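Local coordinates for protein esterase (Xanthomonas oryzae pv. oryzae, PDB 3H2G) that hydrolyses esters as a rice cell wall-degrading enzyme and contributes to the virulence of the bacterium on rice, at residues A47-A52 and I149-A154; T62-L67 and G122-G127; W322-P327 and A349-R354. All coordinates share one frame; numbering follows the deposited sequence.

In the fold
Interactions 1 and 2 lie side by side in the buried N-terminal part of the sheet, their centres about 7 Å apart, while interaction 3 sits about 29 Å from both, centre to centre, near the other sheet edge. Neighbouring strands 43-54 and 60-71 tie the first two together, and Tyr51 and Ser123 join them directly. Interaction 1 lays aromatic rings against a helix; interaction 2 is polar, with backbone bonds, a serine-aspartate pair and a bridging water. Interaction 3 is partly exposed: a loop and a helix end meet through tryptophan, proline and phenylalanine, with an arginine chain on the outer side.

Interaction 1: A47-A52 and I149-A154; sequences AEFTYA and IDAMRA
Where helix 141-162 packs on the mixed sheet, Phe49 and Tyr51 of strand 43-54 set their rings against Asp150, Ala151 and Ala154. The alternation of a strand puts both aromatic residues on the helix side, and the short segments pass at an axis distance of 8.3 Å. One face of the Tyr51 ring rests on the helix backbone: Ala151 CA lies over it, 3.8 Å from the centroid, in a CH-pi contact. Such closeness suits alanine, whose CB also lies 3.4 Å from Tyr51 OH. Tyr51 CG stands between its backbone N and carbonyl carbon (chi1 58°), and from there the ring reaches Ala151. Helices packed on a central sheet in this way form the layers of the alpha/beta-hydrolase fold. One turn on, Ala154 CB touches Tyr51 CB at 3.5 Å and Phe49 CE1 at 3.9 Å; wholly apolar, Phe49 suits these alanines. Asp150 meets Tyr51 through its methylene, CB to CE2 3.5 Å. Its carboxylate is occupied elsewhere: OD1 with Thr53 and Arg4, OD2 in a salt bridge with Arg153 NH1 at 2.9 Å. Tyrosine fills the interface with its ring while its buried hydroxyl bonds to Ser123 OG and weakly to Ala147 O.

Interaction 2: T62-L67 and G122-G127; sequences TASGVL and GSDYLG
Ser64 OG acts as donor and acceptor at once: it donates to Asp124 OD2 at 2.6 Å and accepts from the backbone N of Lys130. The aspartate receives it on its anti lone pair, the one away from OD1, while OD1 itself bonds to Gln96 N. Serine suits this place because its one short hydroxyl can serve both partners. The pair lies alongside the antiparallel strands 60-71 and 119-123, at the junction between the antiparallel N-terminal strands and the parallel remainder of the alpha/beta-hydrolase sheet. Farther into the ladder, Val66 and Gly122 form a hydrogen-bonded pair, with Val66 N to Gly122 O at 2.8 Å and Gly122 N to Val66 O at 3.0 Å. Val66 CG1 leans over Gly122, whose lack of a side chain leaves the valine methyl close to the backbone. Gly65 and Ser123 make the adjoining non-hydrogen-bonded pair, their CA atoms 4.2 Å apart. Gly65 CA is 3.0 Å from Gly122 O, an approach open to glycine because a CB there would clash with that oxygen. Asp124 N then closes a nearly straight bond (171°) to Ser64 O, although the donor stands 34° from the carbonyl plane.

Beyond it the chain turns off. Ser123 OG, anti to its backbone N, accepts from Tyr125 N at 2.9 Å in an ST turn; the same oxygen meets Tyr51. Tyr125 stacks its ring on His86, and its hydroxyl bonds to His86 O and Thr181 OG1; the side chain touches the probable nucleophile elbow. Its carbonyl keeps a link to strand 60-71 through a bridging water, which accepts from Ser64 N at 2.8 Å and donates to Tyr125 O at 2.7 Å.

Interaction 3: W322-P327 and A349-R354; sequences WAPQTP and ASFQQR
Phe351 on helix 342-353 brings the edge of its ring to the face of Trp322, an edge-to-face (T-shaped) pair with the phenyl centroid 5.0 Å from that of the five-membered indole ring and the planes 72° apart. The two side chains lie side by side, pointing the same way, with Phe351 CG anti to its carbonyl carbon (chi1 -61°). CE1 does the touching, lying over one indole face 3.4 Å from Trp322 NE1. On that same side of the indole sits Pro324, in the corner the two rings make. Its CG stands over the middle of the Phe351 ring, 3.5 Å from the centroid and only 4° off the normal, and is 3.6 Å above the Trp322 plane, nearer the rim. Proline's compact aliphatic ring fits the corner, giving a CH-pi contact to Phe351 and packing against the Trp322 face.

Along the outer side, Arg354, the first residue to leave the helix, runs extended from CG to NE past the backbone of Trp322, with CD 3.3 Å from Trp322 N. Ala323 is small enough to settle its CB 3.6 Å from Arg354 O.

The second shell holds these groups in place. Tryptophan offers a broad face to the phenyl edge while its NE1 bonds to Leu319 O, and Val359 of the edge strand 359-363 touches both Pro324 and Phe351. Glu190 of helix 177-192 takes Gln325 N and Thr326 OG1, fixing the loop just before strand 328-332. The contact thus ties the entrance of that strand to the helix of the beta-alpha-beta crossover leading on to strand 359-363.

Between the segments, cohesion comes from aromatic and CH-pi contacts. Trp322 O, 3.3 Å from Phe351 CD1, is buried without a polar partner, which would carry some energetic cost, offset if at all by the surrounding apolar contacts.

Interaction 1: A47-A52 and I149-A154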
ATOM      1  N   ALA A  47      -8.438   7.516  15.498  1.00  8.62           N
ATOM      2  CA  ALA A  47      -7.310   8.017  16.266  1.00  8.41           C
ATOM      3  C   ALA A  47      -6.086   8.138  15.371  1.00  8.75           C
ATOM      4  O   ALA A  47      -6.000   7.496  14.323  1.00  7.06           O
ATOM      5  CB  ALA A  47      -7.011   7.083  17.438  1.00  9.61           C
ATOM      6  N   GLU A  48      -5.152   8.987  15.783  1.00  9.27           N
ATOM      7  CA  GLU A  48      -3.917   9.189  15.045  1.00  9.01           C
ATOM      8  C   GLU A  48      -2.793   9.041  16.057  1.00  8.15           C
ATOM      9  O   GLU A  48      -3.022   9.138  17.265  1.00  8.40           O
ATOM     10  CB  GLU A  48      -3.885  10.585  14.415  1.00  8.90           C
ATOM     11  CG  GLU A  48      -3.922  11.725  15.422  1.00  9.68           C
ATOM     12  CD  GLU A  48      -4.065  13.081  14.763  1.00 12.08           C
ATOM     13  OE1 GLU A  48      -4.083  14.094  15.493  1.00 10.41           O
ATOM     14  OE2 GLU A  48      -4.161  13.138  13.519  1.00 10.85           O
ATOM     15  N   PHE A  49      -1.583   8.799  15.573  1.00  8.42           N
ATOM     16  CA  PHE A  49      -0.460   8.640  16.479  1.00  6.80           C
ATOM     17  C   PHE A  49       0.873   8.734  15.748  1.00  7.57           C
ATOM     18  O   PHE A  49       0.932   8.615  14.523  1.00  5.25           O
ATOM     19  CB  PHE A  49      -0.581   7.295  17.217  1.00  7.40           C
ATOM     20  CG  PHE A  49      -0.504   6.086  16.315  1.00  6.83           C
ATOM     21  CD1 PHE A  49       0.719   5.476  16.047  1.00  6.87           C
ATOM     22  CD2 PHE A  49      -1.654   5.569  15.722  1.00  7.37           C
ATOM     23  CE1 PHE A  49       0.796   4.364  15.196  1.00  7.96           C
ATOM     24  CE2 PHE A  49      -1.590   4.458  14.867  1.00  4.94           C
ATOM     25  CZ  PHE A  49      -0.364   3.857  14.606  1.00  7.44           C
ATOM     26  N   THR A  50       1.938   8.985  16.505  1.00  6.49           N
ATOM     27  CA  THR A  50       3.279   9.053  15.933  1.00  5.89           C
ATOM     28  C   THR A  50       4.107   8.058  16.726  1.00  6.46           C
ATOM     29  O   THR A  50       3.822   7.795  17.898  1.00  6.03           O
ATOM     30  CB  THR A  50       3.894  10.464  16.044  1.00  7.06           C
ATOM     31  OG1 THR A  50       4.005  10.841  17.422  1.00  5.43           O
ATOM     32  CG2 THR A  50       3.024  11.474  15.307  1.00  7.14           C
ATOM     33  N   TYR A  51       5.127   7.493  16.094  1.00  5.51           N
ATOM     34  CA  TYR A  51       5.941   6.496  16.771  1.00  5.86           C
ATOM     35  C   TYR A  51       7.371   6.432  16.269  1.00  5.50           C
ATOM     36  O   TYR A  51       7.709   6.988  15.224  1.00  5.38           O
ATOM     37  CB  TYR A  51       5.292   5.117  16.612  1.00  5.28           C
ATOM     38  CG  TYR A  51       5.110   4.700  15.162  1.00  5.82           C
ATOM     39  CD1 TYR A  51       4.061   5.209  14.390  1.00  6.72           C
ATOM     40  CD2 TYR A  51       6.001   3.813  14.557  1.00  6.53           C
ATOM     41  CE1 TYR A  51       3.906   4.843  13.045  1.00  6.09           C
ATOM     42  CE2 TYR A  51       5.859   3.442  13.214  1.00  6.23           C
ATOM     43  CZ  TYR A  51       4.809   3.960  12.466  1.00  7.27           C
ATOM     44  OH  TYR A  51       4.664   3.591  11.145  1.00  6.70           O
ATOM     45  N   ALA A  52       8.207   5.740  17.033  1.00  5.63           N
ATOM     46  CA  ALA A  52       9.602   5.565  16.685  1.00  6.54           C
ATOM     47  C   ALA A  52       9.716   4.330  15.798  1.00  6.97           C
ATOM     48  O   ALA A  52       9.062   3.317  16.042  1.00  7.43           O
ATOM     49  CB  ALA A  52      10.437   5.381  17.954  1.00  6.38           C
ATOM     50  N   ILE A 149       4.998  -2.667  10.695  1.00  4.23           N
ATOM     51  CA  ILE A 149       5.193  -3.436  11.916  1.00  4.92           C
ATOM     52  C   ILE A 149       5.269  -2.522  13.140  1.00  5.01           C
ATOM     53  O   ILE A 149       4.620  -2.773  14.153  1.00  3.24           O
ATOM     54  CB  ILE A 149       6.474  -4.287  11.811  1.00  4.69           C
ATOM     55  CG1 ILE A 149       6.225  -5.453  10.846  1.00  6.10           C
ATOM     56  CG2 ILE A 149       6.903  -4.781  13.185  1.00  4.00           C
ATOM     57  CD1 ILE A 149       7.489  -6.171  10.387  1.00  5.48           C
ATOM     58  N   ASP A 150       6.044  -1.451  13.038  1.00  5.00           N
ATOM     59  CA  ASP A 150       6.195  -0.529  14.154  1.00  5.00           C
ATOM     60  C   ASP A 150       4.930   0.283  14.433  1.00  5.28           C
ATOM     61  O   ASP A 150       4.707   0.726  15.561  1.00  4.64           O
ATOM     62  CB  ASP A 150       7.410   0.368  13.906  1.00  4.81           C
ATOM     63  CG  ASP A 150       8.718  -0.404  14.012  1.00  8.04           C
ATOM     64  OD1 ASP A 150       9.776   0.109  13.590  1.00  5.77           O
ATOM     65  OD2 ASP A 150       8.682  -1.540  14.532  1.00  9.13           O
ATOM     66  N   ALA A 151       4.096   0.466  13.413  1.00  5.19           N
ATOM     67  CA  ALA A 151       2.839   1.186  13.588  1.00  4.06           C
ATOM     68  C   ALA A 151       1.919   0.294  14.414  1.00  4.63           C
ATOM     69  O   ALA A 151       1.193   0.770  15.288  1.00  4.36           O
ATOM     70  CB  ALA A 151       2.198   1.483  12.232  1.00  4.90           C
ATOM     71  N   MET A 152       1.955  -1.006  14.130  1.00  4.03           N
ATOM     72  CA  MET A 152       1.131  -1.963  14.854  1.00  4.63           C
ATOM     73  C   MET A 152       1.599  -2.072  16.304  1.00  5.35           C
ATOM     74  O   MET A 152       0.790  -2.228  17.219  1.00  4.57           O
ATOM     75  CB  MET A 152       1.188  -3.330  14.168  1.00  7.53           C
ATOM     76  CG  MET A 152       0.621  -3.321  12.758  1.00  7.83           C
ATOM     77  SD  MET A 152       0.573  -4.974  12.018  1.00 18.47           S
ATOM     78  CE  MET A 152      -0.929  -5.548  12.658  1.00 13.65           C
ATOM     79  N   ARG A 153       2.909  -1.987  16.513  1.00  4.63           N
ATOM     80  CA  ARG A 153       3.458  -2.054  17.862  1.00  4.72           C
ATOM     81  C   ARG A 153       2.981  -0.850  18.672  1.00  6.30           C
ATOM     82  O   ARG A 153       2.522  -0.997  19.806  1.00  5.17           O
ATOM     83  CB  ARG A 153       4.986  -2.082  17.811  1.00  6.47           C
ATOM     84  CG  ARG A 153       5.544  -3.407  17.319  1.00  5.10           C
ATOM     85  CD  ARG A 153       7.045  -3.335  17.080  1.00  6.06           C
ATOM     86  NE  ARG A 153       7.618  -4.665  16.903  1.00  6.02           N
ATOM     87  CZ  ARG A 153       8.825  -4.903  16.400  1.00  7.18           C
ATOM     88  NH1 ARG A 153       9.597  -3.895  16.010  1.00  7.40           N
ATOM     89  NH2 ARG A 153       9.266  -6.149  16.301  1.00  7.41           N
ATOM     90  N   ALA A 154       3.074   0.338  18.080  1.00  5.06           N
ATOM     91  CA  ALA A 154       2.651   1.564  18.752  1.00  5.28           C
ATOM     92  C   ALA A 154       1.140   1.584  18.977  1.00  5.62           C
ATOM     93  O   ALA A 154       0.666   2.003  20.034  1.00  5.88           O
ATOM     94  CB  ALA A 154       3.084   2.777  17.942  1.00  6.08           C
TER

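Interaction 2: T62-L67 and G122-G127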
ATOM      1  N   THR A  62      11.029   8.548  12.609  1.00  7.86           N
ATOM      2  CA  THR A  62       9.682   8.600  13.166  1.00  7.17           C
ATOM      3  C   THR A  62       8.684   8.466  12.025  1.00  7.88           C
ATOM      4  O   THR A  62       9.037   8.632  10.854  1.00  9.07           O
ATOM      5  CB  THR A  62       9.400   9.935  13.889  1.00  8.68           C
ATOM      6  OG1 THR A  62       9.406  11.002  12.934  1.00 12.19           O
ATOM      7  CG2 THR A  62      10.454  10.201  14.957  1.00  9.70           C
ATOM      8  N   ALA A  63       7.442   8.161  12.378  1.00  6.51           N
ATOM      9  CA  ALA A  63       6.373   8.011  11.402  1.00  6.52           C
ATOM     10  C   ALA A  63       5.042   8.237  12.100  1.00  5.99           C
ATOM     11  O   ALA A  63       4.968   8.243  13.331  1.00  5.93           O
ATOM     12  CB  ALA A  63       6.410   6.612  10.783  1.00  4.43           C
ATOM     13  N   SER A  64       3.992   8.432  11.311  1.00  5.96           N
ATOM     14  CA  SER A  64       2.665   8.642  11.866  1.00  5.64           C
ATOM     15  C   SER A  64       1.762   7.508  11.394  1.00  6.19           C
ATOM     16  O   SER A  64       2.146   6.715  10.532  1.00  6.23           O
ATOM     17  CB  SER A  64       2.113  10.004  11.426  1.00  5.60           C
ATOM     18  OG  SER A  64       2.078  10.129  10.012  1.00  6.15           O
ATOM     19  N   GLY A  65       0.570   7.415  11.969  1.00  6.11           N
ATOM     20  CA  GLY A  65      -0.327   6.352  11.564  1.00  6.36           C
ATOM     21  C   GLY A  65      -1.764   6.627  11.934  1.00  7.03           C
ATOM     22  O   GLY A  65      -2.057   7.592  12.635  1.00  6.28           O
ATOM     23  N   VAL A  66      -2.659   5.775  11.445  1.00  6.31           N
ATOM     24  CA  VAL A  66      -4.077   5.904  11.730  1.00  4.90           C
ATOM     25  C   VAL A  66      -4.518   4.650  12.476  1.00  5.94           C
ATOM     26  O   VAL A  66      -4.006   3.558  12.232  1.00  5.33           O
ATOM     27  CB  VAL A  66      -4.910   6.062  10.421  1.00  5.43           C
ATOM     28  CG1 VAL A  66      -4.672   4.875   9.492  1.00  4.94           C
ATOM     29  CG2 VAL A  66      -6.387   6.185  10.755  1.00  4.35           C
ATOM     30  N   LEU A  67      -5.449   4.820  13.406  1.00  4.37           N
ATOM     31  CA  LEU A  67      -5.966   3.704  14.189  1.00  6.30           C
ATOM     32  C   LEU A  67      -7.480   3.826  14.253  1.00  5.33           C
ATOM     33  O   LEU A  67      -8.002   4.837  14.719  1.00  5.96           O
ATOM     34  CB  LEU A  67      -5.382   3.730  15.608  1.00  4.68           C
ATOM     35  CG  LEU A  67      -6.023   2.812  16.661  1.00  7.61           C
ATOM     36  CD1 LEU A  67      -5.870   1.356  16.247  1.00  6.98           C
ATOM     37  CD2 LEU A  67      -5.360   3.054  18.017  1.00  7.07           C
ATOM     38  N   GLY A 122      -2.799   1.627  10.282  1.00  5.32           N
ATOM     39  CA  GLY A 122      -2.047   1.872   9.065  1.00  5.64           C
ATOM     40  C   GLY A 122      -0.973   2.920   9.283  1.00  5.47           C
ATOM     41  O   GLY A 122      -1.199   3.914   9.968  1.00  5.92           O
ATOM     42  N   SER A 123       0.210   2.682   8.731  1.00  4.89           N
ATOM     43  CA  SER A 123       1.301   3.639   8.847  1.00  3.71           C
ATOM     44  C   SER A 123       1.217   4.564   7.649  1.00  5.32           C
ATOM     45  O   SER A 123       0.803   4.140   6.575  1.00  5.40           O
ATOM     46  CB  SER A 123       2.653   2.923   8.819  1.00  5.13           C
ATOM     47  OG  SER A 123       3.716   3.857   8.690  1.00  5.14           O
ATOM     48  N   ASP A 124       1.596   5.828   7.824  1.00  5.66           N
ATOM     49  CA  ASP A 124       1.588   6.747   6.697  1.00  5.86           C
ATOM     50  C   ASP A 124       2.851   6.502   5.872  1.00  6.12           C
ATOM     51  O   ASP A 124       2.990   7.026   4.769  1.00  5.72           O
ATOM     52  CB  ASP A 124       1.530   8.202   7.172  1.00  5.93           C
ATOM     53  CG  ASP A 124       0.148   8.592   7.664  1.00  5.94           C
ATOM     54  OD1 ASP A 124      -0.837   8.263   6.969  1.00  5.10           O
ATOM     55  OD2 ASP A 124       0.043   9.227   8.733  1.00  6.78           O
ATOM     56  N   TYR A 125       3.753   5.684   6.421  1.00  6.45           N
ATOM     57  CA  TYR A 125       5.027   5.320   5.786  1.00  5.15           C
ATOM     58  C   TYR A 125       6.122   6.344   6.067  1.00  6.18           C
ATOM     59  O   TYR A 125       5.841   7.486   6.423  1.00  5.86           O
ATOM     60  CB  TYR A 125       4.893   5.201   4.261  1.00  4.86           C
ATOM     61  CG  TYR A 125       3.949   4.140   3.736  1.00  5.15           C
ATOM     62  CD1 TYR A 125       3.504   4.189   2.415  1.00  4.86           C
ATOM     63  CD2 TYR A 125       3.516   3.082   4.539  1.00  4.87           C
ATOM     64  CE1 TYR A 125       2.656   3.219   1.901  1.00  5.90           C
ATOM     65  CE2 TYR A 125       2.662   2.096   4.029  1.00  5.65           C
ATOM     66  CZ  TYR A 125       2.238   2.176   2.708  1.00  5.40           C
ATOM     67  OH  TYR A 125       1.402   1.215   2.181  1.00  6.38           O
ATOM     68  N   LEU A 126       7.375   5.930   5.892  1.00  5.01           N
ATOM     69  CA  LEU A 126       8.503   6.830   6.093  1.00  5.84           C
ATOM     70  C   LEU A 126       8.427   7.969   5.079  1.00  6.11           C
ATOM     71  O   LEU A 126       8.115   7.743   3.911  1.00  4.57           O
ATOM     72  CB  LEU A 126       9.831   6.092   5.889  1.00  6.53           C
ATOM     73  CG  LEU A 126      10.358   5.124   6.949  1.00  5.25           C
ATOM     74  CD1 LEU A 126      11.699   4.567   6.487  1.00  5.09           C
ATOM     75  CD2 LEU A 126      10.528   5.845   8.276  1.00  5.98           C
ATOM     76  N   GLY A 127       8.706   9.188   5.528  1.00  7.10           N
ATOM     77  CA  GLY A 127       8.700  10.325   4.624  1.00  7.08           C
ATOM     78  C   GLY A 127       7.356  10.955   4.315  1.00  6.64           C
ATOM     79  O   GLY A 127       7.294  11.929   3.566  1.00  7.35           O
TER
HETATM   80  O   HOH W   1       4.608   8.520   8.541  1.00  4.04           O

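Interaction 3: W322-P327 and A349-R354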
ATOM      1  N   TRP A 322       9.760 -16.732  -2.090  1.00  9.17           N
ATOM      2  CA  TRP A 322       9.551 -17.181  -0.722  1.00  7.79           C
ATOM      3  C   TRP A 322       8.320 -18.074  -0.665  1.00  6.80           C
ATOM      4  O   TRP A 322       7.592 -18.203  -1.652  1.00  6.91           O
ATOM      5  CB  TRP A 322       9.412 -15.994   0.241  1.00  6.58           C
ATOM      6  CG  TRP A 322       8.282 -15.057  -0.043  1.00  6.39           C
ATOM      7  CD1 TRP A 322       8.117 -14.273  -1.152  1.00  5.92           C
ATOM      8  CD2 TRP A 322       7.174 -14.778   0.818  1.00  5.30           C
ATOM      9  NE1 TRP A 322       6.970 -13.520  -1.031  1.00  4.77           N
ATOM     10  CE2 TRP A 322       6.372 -13.811   0.167  1.00  5.01           C
ATOM     11  CE3 TRP A 322       6.778 -15.250   2.077  1.00  6.54           C
ATOM     12  CZ2 TRP A 322       5.197 -13.308   0.734  1.00  5.10           C
ATOM     13  CZ3 TRP A 322       5.603 -14.745   2.644  1.00  5.91           C
ATOM     14  CH2 TRP A 322       4.830 -13.786   1.971  1.00  6.54           C
ATOM     15  N   ALA A 323       8.104 -18.705   0.482  1.00  7.24           N
ATOM     16  CA  ALA A 323       6.975 -19.606   0.656  1.00  7.10           C
ATOM     17  C   ALA A 323       6.051 -19.107   1.764  1.00  7.37           C
ATOM     18  O   ALA A 323       6.334 -19.291   2.948  1.00  8.21           O
ATOM     19  CB  ALA A 323       7.487 -21.013   0.984  1.00  6.93           C
ATOM     20  N   PRO A 324       4.932 -18.462   1.388  1.00  8.39           N
ATOM     21  CA  PRO A 324       3.968 -17.935   2.361  1.00  7.82           C
ATOM     22  C   PRO A 324       3.372 -19.047   3.221  1.00  9.93           C
ATOM     23  O   PRO A 324       2.971 -20.093   2.705  1.00  8.52           O
ATOM     24  CB  PRO A 324       2.921 -17.254   1.478  1.00  8.49           C
ATOM     25  CG  PRO A 324       3.710 -16.854   0.257  1.00  7.58           C
ATOM     26  CD  PRO A 324       4.547 -18.086   0.017  1.00  8.07           C
ATOM     27  N   GLN A 325       3.324 -18.813   4.530  1.00  8.28           N
ATOM     28  CA  GLN A 325       2.795 -19.793   5.473  1.00 11.20           C
ATOM     29  C   GLN A 325       1.381 -19.436   5.934  1.00  9.47           C
ATOM     30  O   GLN A 325       0.609 -20.303   6.343  1.00  9.84           O
ATOM     31  CB  GLN A 325       3.716 -19.887   6.694  1.00 13.93           C
ATOM     32  CG  GLN A 325       3.343 -20.985   7.678  1.00 21.60           C
ATOM     33  CD  GLN A 325       3.936 -22.340   7.310  1.00 24.96           C
ATOM     34  OE1 GLN A 325       4.435 -22.537   6.199  1.00 24.41           O
ATOM     35  NE2 GLN A 325       3.874 -23.285   8.246  1.00 22.33           N
ATOM     36  N   THR A 326       1.053 -18.152   5.865  1.00  7.06           N
ATOM     37  CA  THR A 326      -0.256 -17.658   6.284  1.00  7.27           C
ATOM     38  C   THR A 326      -1.315 -17.784   5.192  1.00  7.38           C
ATOM     39  O   THR A 326      -1.025 -17.570   4.013  1.00  8.37           O
ATOM     40  CB  THR A 326      -0.170 -16.162   6.667  1.00  7.83           C
ATOM     41  OG1 THR A 326       0.803 -15.987   7.701  1.00  7.78           O
ATOM     42  CG2 THR A 326      -1.524 -15.647   7.154  1.00  9.01           C
ATOM     43  N   PRO A 327      -2.556 -18.154   5.563  1.00  6.97           N
ATOM     44  CA  PRO A 327      -3.597 -18.263   4.537  1.00  8.20           C
ATOM     45  C   PRO A 327      -3.639 -16.896   3.853  1.00  7.95           C
ATOM     46  O   PRO A 327      -3.810 -15.869   4.513  1.00  7.40           O
ATOM     47  CB  PRO A 327      -4.849 -18.549   5.353  1.00  8.83           C
ATOM     48  CG  PRO A 327      -4.313 -19.417   6.456  1.00 10.74           C
ATOM     49  CD  PRO A 327      -3.034 -18.683   6.854  1.00  8.67           C
ATOM     50  N   ALA A 349       2.344 -18.749  -8.748  1.00  8.35           N
ATOM     51  CA  ALA A 349       3.121 -19.784  -9.414  1.00  9.58           C
ATOM     52  C   ALA A 349       4.457 -19.939  -8.685  1.00  9.61           C
ATOM     53  O   ALA A 349       4.917 -21.057  -8.443  1.00  7.44           O
ATOM     54  CB  ALA A 349       3.353 -19.413 -10.876  1.00  8.78           C
ATOM     55  N   SER A 350       5.068 -18.814  -8.324  1.00  9.62           N
ATOM     56  CA  SER A 350       6.351 -18.829  -7.623  1.00 11.42           C
ATOM     57  C   SER A 350       6.234 -19.436  -6.229  1.00 11.32           C
ATOM     58  O   SER A 350       7.132 -20.153  -5.780  1.00 11.18           O
ATOM     59  CB  SER A 350       6.915 -17.409  -7.511  1.00 12.89           C
ATOM     60  OG  SER A 350       7.122 -16.843  -8.795  1.00 21.17           O
ATOM     61  N   PHE A 351       5.134 -19.142  -5.542  1.00  9.55           N
ATOM     62  CA  PHE A 351       4.919 -19.671  -4.199  1.00  9.24           C
ATOM     63  C   PHE A 351       4.735 -21.185  -4.234  1.00 10.88           C
ATOM     64  O   PHE A 351       5.307 -21.911  -3.420  1.00 10.37           O
ATOM     65  CB  PHE A 351       3.686 -19.030  -3.552  1.00  9.26           C
ATOM     66  CG  PHE A 351       3.780 -17.534  -3.395  1.00  8.86           C
ATOM     67  CD1 PHE A 351       5.016 -16.907  -3.254  1.00  8.93           C
ATOM     68  CD2 PHE A 351       2.627 -16.758  -3.353  1.00  9.01           C
ATOM     69  CE1 PHE A 351       5.099 -15.523  -3.071  1.00  7.79           C
ATOM     70  CE2 PHE A 351       2.697 -15.376  -3.170  1.00  8.54           C
ATOM     71  CZ  PHE A 351       3.938 -14.759  -3.028  1.00  9.36           C
ATOM     72  N   GLN A 352       3.928 -21.657  -5.179  1.00 11.00           N
ATOM     73  CA  GLN A 352       3.671 -23.086  -5.306  1.00 13.60           C
ATOM     74  C   GLN A 352       4.954 -23.842  -5.632  1.00 14.49           C
ATOM     75  O   GLN A 352       5.182 -24.942  -5.126  1.00 14.78           O
ATOM     76  CB  GLN A 352       2.608 -23.333  -6.384  1.00 14.44           C
ATOM     77  CG  GLN A 352       1.303 -22.584  -6.110  1.00 15.90           C
ATOM     78  CD  GLN A 352       0.239 -22.820  -7.167  1.00 18.57           C
ATOM     79  OE1 GLN A 352       0.525 -22.828  -8.363  1.00 19.77           O
ATOM     80  NE2 GLN A 352      -1.001 -22.994  -6.729  1.00 18.34           N
ATOM     81  N   GLN A 353       5.799 -23.247  -6.466  1.00 14.43           N
ATOM     82  CA  GLN A 353       7.060 -23.876  -6.833  1.00 16.26           C
ATOM     83  C   GLN A 353       7.941 -24.013  -5.597  1.00 16.28           C
ATOM     84  O   GLN A 353       8.768 -24.924  -5.509  1.00 14.61           O
ATOM     85  CB  GLN A 353       7.783 -23.042  -7.893  1.00 19.80           C
ATOM     86  CG  GLN A 353       9.082 -23.657  -8.396  1.00 23.90           C
ATOM     87  CD  GLN A 353       8.871 -25.000  -9.075  1.00 25.11           C
ATOM     88  OE1 GLN A 353       8.099 -25.114 -10.025  1.00 26.92           O
ATOM     89  NE2 GLN A 353       9.563 -26.026  -8.590  1.00 28.84           N
ATOM     90  N   ARG A 354       7.760 -23.109  -4.638  1.00 14.63           N
ATOM     91  CA  ARG A 354       8.552 -23.147  -3.417  1.00 14.58           C
ATOM     92  C   ARG A 354       7.890 -23.936  -2.290  1.00 13.46           C
ATOM     93  O   ARG A 354       8.294 -23.840  -1.131  1.00 12.51           O
ATOM     94  CB  ARG A 354       8.893 -21.723  -2.964  1.00 16.83           C
ATOM     95  CG  ARG A 354      10.108 -21.149  -3.689  1.00 19.76           C
ATOM     96  CD  ARG A 354      10.316 -19.669  -3.413  1.00 21.80           C
ATOM     97  NE  ARG A 354      11.560 -19.180  -4.005  1.00 25.09           N
ATOM     98  CZ  ARG A 354      12.764 -19.338  -3.462  1.00 26.15           C
ATOM     99  NH1 ARG A 354      12.897 -19.967  -2.303  1.00 27.72           N
ATOM    100  NH2 ARG A 354      13.841 -18.873  -4.083  1.00 29.97           N
TER